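Local coordinates for protein phosphoserine phosphatase (Thermococcus onnurineus, PDB 4AP9) that probably hydrolyses L-phosphoserine to L-serine and phosphate, the last step of serine biosynthesis, with magnesium as cofactor, at residues A[11-16]-A[151-156]; A[65-70]-A[128-133]; A[105-110]-A[122-127]; A[141-146]-A[162-167]. All blocks are in the same frame, centred on the assembly; numbering follows the deposited sequence.

In the fold
Contacts 1, 2 and 3 all reach one sheet of a haloacid dehalogenase-like fold: contact 1 joins two central parallel strands, while contacts 2 and 3 lie toward the end closed by strand 130-135, the centres of contacts 1 and 2 being 33 Å apart. Contact 4, its centre 10 Å from that of contact 1, covers the central strands with two helices, and D15 OD2 meets K141 NZ at 2.8 Å. A bound 3-pyridinium-1-ylpropane-1-sulfonate takes a hydrogen bond from K141 N and lies against D162, two of its pocket residues, with the D15 side chain about 6 Å away. Contacts 2 and 3, centres 11 Å apart, are joined by strand pairing of 122-127 with 128-133.

Contact 1: A[11-16]-A[151-156]; sequences VAVIDI and GFILAM
M156, a selenomethionine, turns its terminal methyl toward A12 and I14 of the neighbouring strand. Its chain bends at the last torsion (chi3 -77°), which sets CE 3.7 Å from A12 CB and 3.6 Å from I14 CG1. The side chains of I14 and M156 cross obliquely, on the same face of the sheet as L154. On the other face lie V11, V13, I153 and A155: V13 CG2, the branch beside its own backbone N, meets I153 CG2 at 4.0 Å, and A155 offers only a methyl. Between the two faces the backbones run parallel, in register from V11 with I153 to I14 with M156. Donors alternate across the pair, from V11 N to F152 O at 3.0 Å through to D15 N, which reaches M156 O at 2.9 Å. Strand 97-102 borders 11-15 on its other edge, and L87 and L91 of helix 82-93 pack on the I14 face. The D15 carboxylate is taken up by K141 in a salt bridge. Such buried parallel strands form the centre of the Rossmann-like sheet of the haloacid dehalogenase fold, whose active site lies at the strands' C-terminal ends.

Contact 2: A[65-70]-A[128-133]; sequences GIDEGT and DGKFQG
G129 O is gripped by two donors, E68 N at 2.7 Å and a water at 3.1 Å. Beside it, D67 OD1 takes K130 NZ in a salt bridge of 2.9 Å. The ammonium comes to the anti side of OD1, 20° out of the carboxylate plane. K130 gets there by bending at chi2 (-63°), which carries CD to 3.5 Å from G65 O before the rest of the chain runs out extended. The second carboxylate oxygen of D67 serves its own helix: as N-cap, OD2 accepts from G69 N at 2.8 Å, from above the carboxylate plane. An alanine here would probably leave K130 NZ without its counter-charge and the first turn of helix 68-73 without its side-chain cap. Next to this polar cluster the backbones are joined by two further bonds, and F131 uses both of its backbone polar atoms in them: F131 N donates to I66 O at 2.8 Å, and F131 O accepts an almost straight bond from G65 N at 2.7 Å. I66 CG2 lies 3.6 Å from F131 CB, the two side chains meeting at a slant. I66 also touches M29 and T33 of helix 25-33, while the F131 ring meets that of F71, in helix 68-73, with planes about 15° apart. Strand 130-135 is outermost in this chain's sheet, antiparallel to 118-127, and at G133 it pairs with a parallel strand of a third subunit.

Contact 3: A[105-110]-A[122-127]; sequences FEEVLE and NRAIFE
F105 and A124 mark the tightly packed part of the contact, where the ring of F105 turns its edge to the opposite strand: CD1 is 3.6 Å from R123 C, close to the ring plane, and 3.8 Å from A124 CB. F25 and F71 add their own rings edge-to-face to F105. Beside it the backbones are tied by E106 N, which donates to N122 O at 2.9 Å. E107 belongs to this tight part too: it bends at chi2 (90°), and its OE2 takes the amide of A124 at 2.7 Å in a nearly straight bond on the syn side, a side-chain oxygen standing in for a strand partner. R123 lies on the more open side, its side chain partly exposed, and reaches from there to the buried E106. It is extended from CG to NE and offers E106 a side-on grip in which both donors go to a single oxygen: NE and NH2 each lie 3.0 Å from E106 OE1. The acceptor sits at the guanidinium edge, yet the two planes stand 81° apart, and both donors come from the same face of the carboxylate. E106 OE2 has its own partners in R137 and the amide of A121, and R123 NH1 reaches D117 O of a third subunit. An alanine in place of R123 would probably leave E106 OE1 without its two donors and that intersubunit bond lost. The single parallel bridge of F105 with N122, where the chain leaves strand 97-102 on its way to the adjacent strand 118-127, belongs to the crossover architecture of the haloacid dehalogenase Rossmann-like sheet.

Contact 4: A[141-146]-A[162-167]; sequences KGEFLK and DAKMFE. With 1PS (3-pyridinium-1-ylpropane-1-sulfonate), chain F.
M165, a selenomethionine, holds CG anti to its backbone N (chi1 -172°), which places CG 3.8 Å from K141 CB; the chain then stays extended, and CE ends 4.2 Å from L145 CD1, the two side chains crossing at about a right angle. The contact joins two helices of the haloacid dehalogenase fold that lie on the same face of the sheet, linked in the chain by strand 153-157, with axes 20° apart. Their CA atoms come closest at G142 and M165 (3.8 Å); a side chain at G142 would run into K164 CG. D162 CG sits between its backbone N and carbonyl carbon (chi1 62°), and as N-cap its OD1 accepts from M165 N at 3.2 Å, nearly along the C-O axis. A water takes the G142 amide at 2.7 Å and lies near both D162 OD1 and the sulfonate. K164 NZ pairs with D140, and K141 NZ reaches past the ligand to D15 and to Y160 O. The sulfonate of 3-pyridinium-1-ylpropane-1-sulfonate sits at the start of helix 141-145, whose positive end would probably draw its charge: K141 N donates to O3 at 3.0 Å, almost straight. Along the K141 side chain, CE passes 3.4 Å from sulfonate O1, and D162 OD2 lies 3.6 Å from ligand C6, the carbon attached to the pyridinium nitrogen.

Contact 1: A[11-16]-A[151-156]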
# COMPACT_ATOMS: atom_id res chain seq x y z
N VAL A 11 -18.73 -12.16 -4.16
CA VAL A 11 -18.32 -13.32 -4.91
C VAL A 11 -18.45 -14.57 -4.06
O VAL A 11 -18.00 -14.60 -2.92
CB VAL A 11 -16.89 -13.16 -5.43
CG1 VAL A 11 -16.42 -14.41 -6.13
CG2 VAL A 11 -16.82 -11.95 -6.35
N ALA A 12 -19.12 -15.57 -4.62
CA ALA A 12 -19.21 -16.88 -4.00
C ALA A 12 -18.25 -17.80 -4.76
O ALA A 12 -18.51 -18.13 -5.92
CB ALA A 12 -20.63 -17.41 -4.10
N VAL A 13 -17.14 -18.17 -4.12
CA VAL A 13 -16.16 -19.07 -4.74
C VAL A 13 -16.41 -20.47 -4.22
O VAL A 13 -16.47 -20.68 -3.00
CB VAL A 13 -14.71 -18.66 -4.40
CG1 VAL A 13 -13.70 -19.62 -5.04
CG2 VAL A 13 -14.43 -17.23 -4.86
N ILE A 14 -16.58 -21.42 -5.14
CA ILE A 14 -16.71 -22.82 -4.77
C ILE A 14 -15.54 -23.64 -5.30
O ILE A 14 -15.33 -23.71 -6.52
CB ILE A 14 -18.03 -23.44 -5.31
CG1 ILE A 14 -19.24 -22.63 -4.83
CG2 ILE A 14 -18.14 -24.91 -4.87
CD1 ILE A 14 -20.51 -22.98 -5.56
N ASP A 15 -14.79 -24.27 -4.39
CA ASP A 15 -13.79 -25.26 -4.78
C ASP A 15 -14.56 -26.54 -5.08
O ASP A 15 -15.16 -27.12 -4.18
CB ASP A 15 -12.79 -25.46 -3.64
CG ASP A 15 -11.59 -26.30 -4.05
OD1 ASP A 15 -11.27 -26.32 -5.26
OD2 ASP A 15 -10.97 -26.93 -3.17
N ILE A 16 -14.55 -26.95 -6.35
CA ILE A 16 -15.43 -28.00 -6.87
C ILE A 16 -15.30 -29.34 -6.14
O ILE A 16 -16.29 -29.93 -5.74
CB ILE A 16 -15.18 -28.20 -8.38
CG1 ILE A 16 -15.59 -26.94 -9.13
CG2 ILE A 16 -15.98 -29.39 -8.91
CD1 ILE A 16 -15.19 -26.94 -10.60
N GLY A 151 -13.62 -6.74 -3.77
CA GLY A 151 -14.90 -6.92 -3.13
C GLY A 151 -14.85 -7.97 -2.04
O GLY A 151 -13.76 -8.39 -1.62
N PHE A 152 -16.02 -8.39 -1.60
CA PHE A 152 -16.15 -9.40 -0.55
C PHE A 152 -16.26 -10.82 -1.10
O PHE A 152 -16.71 -11.01 -2.22
CB PHE A 152 -17.35 -9.07 0.34
CG PHE A 152 -17.12 -7.86 1.19
CD1 PHE A 152 -16.50 -7.96 2.41
CD2 PHE A 152 -17.50 -6.61 0.73
CE1 PHE A 152 -16.27 -6.83 3.20
CE2 PHE A 152 -17.27 -5.48 1.50
CZ PHE A 152 -16.65 -5.59 2.74
N ILE A 153 -15.83 -11.80 -0.33
CA ILE A 153 -15.83 -13.18 -0.81
C ILE A 153 -16.38 -14.16 0.20
O ILE A 153 -15.97 -14.16 1.36
CB ILE A 153 -14.41 -13.62 -1.12
CG1 ILE A 153 -13.80 -12.76 -2.24
CG2 ILE A 153 -14.38 -15.12 -1.48
CD1 ILE A 153 -12.29 -13.00 -2.42
N LEU A 154 -17.33 -14.99 -0.24
CA LEU A 154 -17.72 -16.15 0.53
C LEU A 154 -17.08 -17.35 -0.16
O LEU A 154 -17.31 -17.56 -1.35
CB LEU A 154 -19.24 -16.28 0.52
CG LEU A 154 -19.84 -17.63 0.93
CD1 LEU A 154 -19.58 -17.89 2.43
CD2 LEU A 154 -21.32 -17.64 0.62
N ALA A 155 -16.29 -18.13 0.57
CA ALA A 155 -15.63 -19.29 -0.01
C ALA A 155 -16.23 -20.55 0.57
O ALA A 155 -16.55 -20.62 1.75
CB ALA A 155 -14.14 -19.24 0.25
N MSE A 156 -16.43 -21.54 -0.30
CA MSE A 156 -16.92 -22.84 0.10
C MSE A 156 -15.94 -23.85 -0.47
O MSE A 156 -15.49 -23.72 -1.62
CB MSE A 156 -18.32 -23.07 -0.46
CG MSE A 156 -19.38 -22.20 0.20
SE MSE A 156 -20.91 -21.84 -0.95
CE MSE A 156 -20.07 -20.47 -2.07

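Contact 2: A[65-70]-A[128-133]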
# COMPACT_ATOMS: atom_id res chain seq x y z
N GLY A 65 2.29 -39.86 -20.87
CA GLY A 65 2.06 -40.81 -21.93
C GLY A 65 0.65 -41.37 -22.02
O GLY A 65 0.28 -41.97 -23.04
N ILE A 66 -0.15 -41.19 -20.98
CA ILE A 66 -1.48 -41.77 -20.97
C ILE A 66 -2.31 -41.16 -22.11
O ILE A 66 -2.19 -39.97 -22.41
CB ILE A 66 -2.16 -41.61 -19.59
CG1 ILE A 66 -3.29 -42.63 -19.43
CG2 ILE A 66 -2.67 -40.20 -19.37
CD1 ILE A 66 -3.51 -43.04 -17.99
N ASP A 67 -3.10 -41.98 -22.79
CA ASP A 67 -3.83 -41.51 -23.96
C ASP A 67 -4.86 -40.45 -23.59
O ASP A 67 -5.49 -40.53 -22.55
CB ASP A 67 -4.51 -42.67 -24.68
CG ASP A 67 -5.06 -42.25 -26.02
OD1 ASP A 67 -4.25 -42.11 -26.96
OD2 ASP A 67 -6.29 -42.05 -26.13
N GLU A 68 -5.05 -39.47 -24.47
CA GLU A 68 -6.10 -38.46 -24.26
C GLU A 68 -7.49 -39.09 -24.06
O GLU A 68 -8.30 -38.59 -23.28
CB GLU A 68 -6.12 -37.48 -25.43
CG GLU A 68 -6.97 -36.25 -25.19
CD GLU A 68 -6.72 -35.17 -26.22
OE1 GLU A 68 -6.01 -35.46 -27.21
OE2 GLU A 68 -7.22 -34.04 -26.04
N GLY A 69 -7.78 -40.18 -24.76
CA GLY A 69 -9.08 -40.82 -24.61
C GLY A 69 -9.31 -41.37 -23.21
O GLY A 69 -10.40 -41.25 -22.66
N THR A 70 -8.27 -41.99 -22.65
CA THR A 70 -8.33 -42.54 -21.30
C THR A 70 -8.55 -41.40 -20.31
O THR A 70 -9.33 -41.52 -19.36
CB THR A 70 -7.01 -43.25 -20.93
OG1 THR A 70 -6.75 -44.29 -21.87
CG2 THR A 70 -7.08 -43.84 -19.52
N ASP A 128 0.47 -35.29 -29.67
CA ASP A 128 0.12 -36.49 -30.43
C ASP A 128 -0.78 -37.41 -29.63
O ASP A 128 -0.60 -38.63 -29.62
CB ASP A 128 1.39 -37.23 -30.86
CG ASP A 128 2.24 -36.42 -31.81
OD1 ASP A 128 1.67 -35.61 -32.57
OD2 ASP A 128 3.48 -36.59 -31.78
N GLY A 129 -1.75 -36.80 -28.95
CA GLY A 129 -2.80 -37.53 -28.26
C GLY A 129 -2.37 -38.16 -26.94
O GLY A 129 -3.16 -38.88 -26.33
N LYS A 130 -1.15 -37.89 -26.51
CA LYS A 130 -0.64 -38.46 -25.27
C LYS A 130 -0.31 -37.38 -24.23
O LYS A 130 0.25 -36.33 -24.57
CB LYS A 130 0.60 -39.30 -25.54
CG LYS A 130 0.44 -40.28 -26.70
CD LYS A 130 -0.63 -41.30 -26.40
CE LYS A 130 -0.64 -42.38 -27.48
NZ LYS A 130 -1.71 -43.38 -27.25
N PHE A 131 -0.65 -37.66 -22.98
CA PHE A 131 -0.49 -36.68 -21.90
C PHE A 131 0.98 -36.37 -21.66
O PHE A 131 1.79 -37.27 -21.42
CB PHE A 131 -1.17 -37.18 -20.62
CG PHE A 131 -1.08 -36.23 -19.45
CD1 PHE A 131 -1.97 -35.18 -19.33
CD2 PHE A 131 -0.11 -36.41 -18.47
CE1 PHE A 131 -1.90 -34.31 -18.24
CE2 PHE A 131 -0.03 -35.53 -17.39
CZ PHE A 131 -0.93 -34.49 -17.28
N GLN A 132 1.33 -35.09 -21.72
CA GLN A 132 2.71 -34.68 -21.49
C GLN A 132 2.96 -33.97 -20.15
O GLN A 132 4.05 -34.07 -19.60
CB GLN A 132 3.23 -33.81 -22.64
CG GLN A 132 3.54 -34.59 -23.90
CD GLN A 132 4.10 -35.96 -23.60
OE1 GLN A 132 5.05 -36.11 -22.83
NE2 GLN A 132 3.51 -36.97 -24.22
N GLY A 133 1.96 -33.25 -19.64
CA GLY A 133 2.15 -32.51 -18.41
C GLY A 133 0.99 -31.59 -18.08
O GLY A 133 -0.08 -31.67 -18.70
O HOH W 1 -4.64 -40.28 -28.64

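Contact 3: A[105-110]-A[122-127]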
# COMPACT_ATOMS: atom_id res chain seq x y z
N PHE A 105 -8.11 -30.68 -13.64
CA PHE A 105 -8.17 -30.31 -15.06
C PHE A 105 -9.51 -29.83 -15.60
O PHE A 105 -10.54 -30.47 -15.40
CB PHE A 105 -7.68 -31.54 -15.85
CG PHE A 105 -6.28 -31.96 -15.51
CD1 PHE A 105 -5.19 -31.32 -16.07
CD2 PHE A 105 -6.04 -33.00 -14.62
CE1 PHE A 105 -3.91 -31.70 -15.76
CE2 PHE A 105 -4.75 -33.39 -14.31
CZ PHE A 105 -3.68 -32.73 -14.87
N GLU A 106 -9.50 -28.69 -16.29
CA GLU A 106 -10.71 -28.17 -16.91
C GLU A 106 -11.34 -29.18 -17.86
O GLU A 106 -12.56 -29.20 -18.02
CB GLU A 106 -10.42 -26.88 -17.69
CG GLU A 106 -10.23 -25.66 -16.78
CD GLU A 106 -10.35 -24.34 -17.52
OE1 GLU A 106 -10.53 -24.37 -18.77
OE2 GLU A 106 -10.29 -23.27 -16.85
N GLU A 107 -10.50 -29.99 -18.49
CA GLU A 107 -10.94 -30.92 -19.52
C GLU A 107 -11.82 -32.01 -18.89
O GLU A 107 -12.81 -32.44 -19.48
CB GLU A 107 -9.72 -31.52 -20.24
CG GLU A 107 -8.84 -30.48 -21.00
CD GLU A 107 -7.70 -29.87 -20.15
OE1 GLU A 107 -7.75 -29.95 -18.91
OE2 GLU A 107 -6.75 -29.32 -20.74
N VAL A 108 -11.45 -32.41 -17.68
CA VAL A 108 -12.22 -33.39 -16.93
C VAL A 108 -13.44 -32.77 -16.22
O VAL A 108 -14.49 -33.41 -16.08
CB VAL A 108 -11.32 -34.10 -15.93
CG1 VAL A 108 -12.11 -34.98 -15.01
CG2 VAL A 108 -10.28 -34.92 -16.67
N LEU A 109 -13.31 -31.53 -15.79
CA LEU A 109 -14.39 -30.87 -15.05
C LEU A 109 -15.29 -30.08 -15.98
O LEU A 109 -16.07 -29.23 -15.56
CB LEU A 109 -13.81 -29.97 -13.96
CG LEU A 109 -13.13 -30.72 -12.81
CD1 LEU A 109 -12.51 -29.74 -11.81
CD2 LEU A 109 -14.11 -31.67 -12.11
N GLU A 110 -15.20 -30.39 -17.26
CA GLU A 110 -15.99 -29.74 -18.29
C GLU A 110 -17.50 -29.61 -17.97
O GLU A 110 -18.12 -28.59 -18.30
CB GLU A 110 -15.74 -30.44 -19.62
CG GLU A 110 -16.37 -29.76 -20.80
CD GLU A 110 -17.80 -30.20 -21.02
OE1 GLU A 110 -18.22 -31.18 -20.37
OE2 GLU A 110 -18.50 -29.56 -21.84
N ASN A 122 -6.85 -25.88 -13.76
CA ASN A 122 -5.62 -26.09 -14.51
C ASN A 122 -5.93 -26.78 -15.83
O ASN A 122 -7.08 -27.09 -16.10
CB ASN A 122 -4.62 -26.86 -13.64
CG ASN A 122 -4.04 -25.99 -12.54
OD1 ASN A 122 -3.79 -24.80 -12.76
ND2 ASN A 122 -3.85 -26.55 -11.35
N ARG A 123 -4.94 -26.94 -16.70
CA ARG A 123 -5.22 -27.57 -18.00
C ARG A 123 -4.18 -28.62 -18.29
O ARG A 123 -3.13 -28.68 -17.63
CB ARG A 123 -5.28 -26.52 -19.13
CG ARG A 123 -6.59 -25.71 -19.13
CD ARG A 123 -6.66 -24.63 -20.25
NE ARG A 123 -7.93 -23.92 -20.16
CZ ARG A 123 -8.16 -22.68 -20.57
NH1 ARG A 123 -7.21 -21.96 -21.14
NH2 ARG A 123 -9.37 -22.15 -20.41
N ALA A 124 -4.47 -29.48 -19.27
CA ALA A 124 -3.56 -30.57 -19.62
C ALA A 124 -2.80 -30.29 -20.91
O ALA A 124 -3.27 -29.57 -21.79
CB ALA A 124 -4.35 -31.86 -19.74
N ILE A 125 -1.61 -30.89 -21.02
CA ILE A 125 -0.80 -30.76 -22.22
C ILE A 125 -0.80 -32.09 -22.94
O ILE A 125 -0.38 -33.11 -22.39
CB ILE A 125 0.64 -30.34 -21.86
CG1 ILE A 125 0.63 -29.01 -21.12
CG2 ILE A 125 1.52 -30.24 -23.12
CD1 ILE A 125 1.92 -28.70 -20.41
N PHE A 126 -1.30 -32.09 -24.17
CA PHE A 126 -1.29 -33.30 -24.98
C PHE A 126 -0.42 -33.09 -26.21
O PHE A 126 -0.48 -32.04 -26.84
CB PHE A 126 -2.70 -33.71 -25.38
CG PHE A 126 -3.50 -34.28 -24.24
CD1 PHE A 126 -3.27 -35.57 -23.81
CD2 PHE A 126 -4.44 -33.51 -23.58
CE1 PHE A 126 -3.99 -36.11 -22.75
CE2 PHE A 126 -5.16 -34.04 -22.51
CZ PHE A 126 -4.93 -35.34 -22.10
N GLU A 127 0.41 -34.08 -26.51
CA GLU A 127 1.21 -34.06 -27.73
C GLU A 127 0.97 -35.37 -28.44
O GLU A 127 1.20 -36.44 -27.88
CB GLU A 127 2.70 -33.90 -27.39
CG GLU A 127 3.03 -32.52 -26.81
CD GLU A 127 4.44 -32.43 -26.23
OE1 GLU A 127 5.25 -33.37 -26.45
OE2 GLU A 127 4.73 -31.42 -25.54

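Contact 4: A[141-146]-A[162-167]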
# COMPACT_ATOMS: atom_id res chain seq x y z
N LYS A 141 -4.94 -21.71 -4.70
CA LYS A 141 -6.29 -21.15 -4.64
C LYS A 141 -6.38 -19.82 -3.91
O LYS A 141 -7.17 -18.95 -4.29
CB LYS A 141 -7.29 -22.16 -4.08
CG LYS A 141 -7.51 -23.33 -5.03
CD LYS A 141 -8.03 -24.57 -4.31
CE LYS A 141 -8.11 -25.75 -5.28
NZ LYS A 141 -8.55 -27.03 -4.61
N GLY A 142 -5.56 -19.64 -2.88
CA GLY A 142 -5.49 -18.34 -2.23
C GLY A 142 -5.01 -17.26 -3.19
O GLY A 142 -5.58 -16.16 -3.23
N GLU A 143 -3.97 -17.57 -3.96
CA GLU A 143 -3.43 -16.58 -4.89
C GLU A 143 -4.49 -16.23 -5.92
O GLU A 143 -4.66 -15.07 -6.29
CB GLU A 143 -2.18 -17.09 -5.61
CG GLU A 143 -0.92 -17.02 -4.79
CD GLU A 143 -0.67 -15.64 -4.23
OE1 GLU A 143 -0.47 -14.69 -5.02
OE2 GLU A 143 -0.68 -15.51 -3.00
N PHE A 144 -5.23 -17.25 -6.37
CA PHE A 144 -6.27 -17.02 -7.36
C PHE A 144 -7.33 -16.04 -6.85
O PHE A 144 -7.82 -15.21 -7.60
CB PHE A 144 -6.95 -18.32 -7.79
CG PHE A 144 -8.06 -18.11 -8.76
CD1 PHE A 144 -7.79 -17.71 -10.06
CD2 PHE A 144 -9.38 -18.28 -8.38
CE1 PHE A 144 -8.82 -17.49 -10.96
CE2 PHE A 144 -10.41 -18.06 -9.28
CZ PHE A 144 -10.12 -17.68 -10.57
N LEU A 145 -7.69 -16.16 -5.58
CA LEU A 145 -8.71 -15.29 -4.98
C LEU A 145 -8.36 -13.79 -5.01
O LEU A 145 -9.26 -12.95 -4.91
CB LEU A 145 -9.05 -15.72 -3.55
CG LEU A 145 -10.34 -16.51 -3.35
CD1 LEU A 145 -10.35 -17.79 -4.18
CD2 LEU A 145 -10.58 -16.83 -1.87
N LYS A 146 -7.08 -13.47 -5.14
CA LYS A 146 -6.65 -12.07 -5.28
C LYS A 146 -7.32 -11.39 -6.47
O LYS A 146 -7.38 -10.17 -6.55
CB LYS A 146 -5.13 -11.99 -5.44
CG LYS A 146 -4.34 -12.34 -4.19
CD LYS A 146 -2.85 -12.18 -4.46
CE LYS A 146 -2.02 -12.39 -3.20
NZ LYS A 146 -0.55 -12.31 -3.48
N ASP A 162 -7.36 -25.25 1.54
CA ASP A 162 -6.53 -25.11 2.74
C ASP A 162 -6.67 -23.73 3.35
O ASP A 162 -7.52 -22.93 2.93
CB ASP A 162 -5.05 -25.36 2.41
CG ASP A 162 -4.49 -24.35 1.40
OD1 ASP A 162 -5.19 -23.38 1.03
OD2 ASP A 162 -3.34 -24.54 0.97
N ALA A 163 -5.83 -23.43 4.34
CA ALA A 163 -5.96 -22.17 5.06
C ALA A 163 -5.69 -20.99 4.13
O ALA A 163 -6.25 -19.92 4.30
CB ALA A 163 -5.02 -22.14 6.26
N LYS A 164 -4.81 -21.19 3.16
CA LYS A 164 -4.44 -20.11 2.25
C LYS A 164 -5.67 -19.57 1.52
O LYS A 164 -5.87 -18.37 1.40
CB LYS A 164 -3.39 -20.59 1.25
CG LYS A 164 -2.68 -19.48 0.48
CD LYS A 164 -1.37 -19.98 -0.15
CE LYS A 164 -0.53 -18.80 -0.66
NZ LYS A 164 0.86 -19.21 -1.09
N MSE A 165 -6.51 -20.48 1.05
CA MSE A 165 -7.71 -20.07 0.34
C MSE A 165 -8.69 -19.38 1.27
O MSE A 165 -9.22 -18.32 0.96
CB MSE A 165 -8.38 -21.27 -0.33
CG MSE A 165 -9.51 -20.86 -1.22
SE MSE A 165 -10.62 -22.34 -1.81
CE MSE A 165 -11.98 -21.35 -2.69
N PHE A 166 -8.93 -19.98 2.43
CA PHE A 166 -9.93 -19.43 3.34
C PHE A 166 -9.49 -18.12 3.99
O PHE A 166 -10.33 -17.29 4.34
CB PHE A 166 -10.31 -20.47 4.41
CG PHE A 166 -11.22 -21.53 3.90
CD1 PHE A 166 -12.54 -21.22 3.56
CD2 PHE A 166 -10.79 -22.84 3.78
CE1 PHE A 166 -13.40 -22.19 3.10
CE2 PHE A 166 -11.65 -23.82 3.32
CZ PHE A 166 -12.96 -23.50 2.98
N GLU A 167 -8.18 -17.93 4.15
CA GLU A 167 -7.67 -16.67 4.68
C GLU A 167 -8.10 -15.49 3.81
O GLU A 167 -8.27 -14.37 4.30
CB GLU A 167 -6.14 -16.70 4.78
CG GLU A 167 -5.59 -16.90 6.20
CD GLU A 167 -4.06 -16.87 6.24
OE1 GLU A 167 -3.42 -17.18 5.21
OE2 GLU A 167 -3.49 -16.53 7.31
N1 1PS F . -3.38 -28.02 -0.43
C1 1PS F . -2.26 -28.26 0.26
C2 1PS F . -2.25 -29.17 1.31
C3 1PS F . -4.53 -28.65 -0.12
C4 1PS F . -4.59 -29.56 0.93
C5 1PS F . -3.43 -29.84 1.66
C6 1PS F . -3.33 -27.10 -1.53
C7 1PS F . -4.70 -26.83 -2.06
C8 1PS F . -4.74 -26.93 -3.56
S1 1PS F . -4.12 -25.43 -4.26
O1 1PS F . -4.74 -25.26 -5.59
O2 1PS F . -2.69 -25.53 -4.47
O3 1PS F . -4.39 -24.37 -3.34
O HOH W 2 -4.59 -21.72 -1.44